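Local structure of GTP binding regulator (Thermotoga maritima, 1VR8) at residues 91-94 with 95-98. The protein is of unknown function but shares the fold of the Ran-binding protein Mog1p, which suggests, without establishing, a role in regulating a GTP-binding protein. Residues are numbered along the deposited sequence; the frame is centred on the assembly and turned at random.
Sequences LDLP and NMGK
The flat backbones of L91 and K98 face each other as an antiparallel hydrogen-bonded pair. On one face of this flat backbone lie the side chains of L91 and K98; on the other, D92 touches W75 and K76 of helix 71-79. L91 N donates to K98 O (2.8 Å), and K98 N returns a bond to L91 O at 2.9 Å. The same L91 O also receives a CA-H contact from G97 CA at 3.2 Å. G97 is buried and faces D92 as a non-hydrogen-bonded pair, CA to CA 4.5 Å. Lacking a side chain, this glycine puts nothing on D92's face of the sheet, while its backbone bonds to W112 on the next strand.

Toward the end of the hairpin, L93 N donates to M96 O at 2.9 Å. P94 and N95 turn the chain with type I backbone angles; the proline ring fixes phi at the first corner, and asparagine is a common choice at the second. P94 O receives a hydrogen bond from K72 NZ.

Beside the backbone, selenomethionine M96 meets two leucines. Its CG lies between backbone N and carbonyl carbon (chi1 50°) and runs alongside L93, 4.0 Å from L93 CD1. A bend at chi3 brings M96 CE to L91 CD2 at 3.7 Å. K98 extends fully instead, its NZ hydrogen-bonded to Y134 OH and to a glycerol, probably from the crystallisation liquor; L91 and K98 also line a site holding an azide ion, probably of the same origin.

Thus three backbone bonds and a type I turn join strands 88-92 and 96-103, while apolar side chains pack beside them at M96. With most of these residues exposed, the chemistry is consistent with a surface hairpin defined largely by its backbone pairing.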
loop_
_atom_site.group_PDB
_atom_site.type_symbol
_atom_site.label_atom_id
_atom_site.label_comp_id
_atom_site.label_asym_id
_atom_site.label_seq_id
_atom_site.Cartn_x
_atom_site.Cartn_y
_atom_site.Cartn_z
ATOM N N LEU A 91 0.566 10.224 -10.249
ATOM C CA LEU A 91 1.402 9.690 -11.325
ATOM C C LEU A 91 0.684 8.508 -11.878
ATOM O O LEU A 91 0.412 7.577 -11.156
ATOM C CB LEU A 91 2.735 9.221 -10.761
ATOM C CG LEU A 91 3.635 8.462 -11.733
ATOM C CD1 LEU A 91 4.057 9.350 -12.839
ATOM C CD2 LEU A 91 4.858 7.918 -10.958
ATOM N N ASP A 92 0.334 8.547 -13.144
ATOM C CA ASP A 92 -0.514 7.511 -13.747
ATOM C C ASP A 92 0.132 7.059 -15.053
ATOM O O ASP A 92 0.020 7.724 -16.082
ATOM C CB ASP A 92 -1.912 8.106 -14.011
ATOM C CG ASP A 92 -2.935 7.073 -14.503
ATOM O OD1 ASP A 92 -2.618 5.895 -14.782
ATOM O OD2 ASP A 92 -4.114 7.469 -14.639
ATOM N N LEU A 93 0.839 5.939 -14.997
ATOM C CA LEU A 93 1.528 5.410 -16.163
ATOM C C LEU A 93 0.838 4.122 -16.597
ATOM O O LEU A 93 0.041 3.558 -15.854
ATOM C CB LEU A 93 3.002 5.149 -15.797
ATOM C CG LEU A 93 3.769 6.338 -15.242
ATOM C CD1 LEU A 93 5.169 5.909 -14.804
ATOM C CD2 LEU A 93 3.837 7.383 -16.336
ATOM N N PRO A 94 1.109 3.667 -17.824
ATOM C CA PRO A 94 0.418 2.443 -18.249
ATOM C C PRO A 94 0.591 1.275 -17.307
ATOM O O PRO A 94 -0.373 0.569 -17.029
ATOM C CB PRO A 94 1.018 2.162 -19.622
ATOM C CG PRO A 94 1.391 3.488 -20.136
ATOM C CD PRO A 94 1.883 4.256 -18.932
ATOM N N ASN A 95 1.793 1.111 -16.763
ATOM C CA ASN A 95 2.115 -0.082 -16.003
ATOM C C ASN A 95 2.340 0.140 -14.526
ATOM O O ASN A 95 2.722 -0.795 -13.809
ATOM C CB ASN A 95 3.358 -0.692 -16.629
ATOM C CG ASN A 95 3.094 -1.175 -18.037
ATOM O OD1 ASN A 95 1.937 -1.469 -18.406
ATOM N ND2 ASN A 95 4.134 -1.289 -18.815
HETATM N N MSE A 96 2.155 1.376 -14.056
HETATM C CA MSE A 96 2.209 1.641 -12.639
HETATM C C MSE A 96 1.609 2.980 -12.327
HETATM O O MSE A 96 1.526 3.835 -13.182
HETATM C CB MSE A 96 3.646 1.607 -12.076
HETATM C CG MSE A 96 4.595 2.425 -12.833
HETATM SE SE MSE A 96 6.159 2.864 -11.666
HETATM C CE MSE A 96 5.265 4.240 -10.547
ATOM N N GLY A 97 1.225 3.163 -11.069
ATOM C CA GLY A 97 0.685 4.424 -10.632
ATOM C C GLY A 97 0.884 4.648 -9.151
ATOM O O GLY A 97 1.015 3.691 -8.373
ATOM N N LYS A 98 0.894 5.919 -8.772
ATOM C CA LYS A 98 0.983 6.328 -7.400
ATOM C C LYS A 98 0.202 7.630 -7.236
ATOM O O LYS A 98 0.326 8.527 -8.060
ATOM C CB LYS A 98 2.441 6.576 -7.015
ATOM C CG LYS A 98 2.613 7.036 -5.570
ATOM C CD LYS A 98 4.087 7.352 -5.266
ATOM C CE LYS A 98 4.263 7.795 -3.820
ATOM N NZ LYS A 98 5.696 8.031 -3.431
#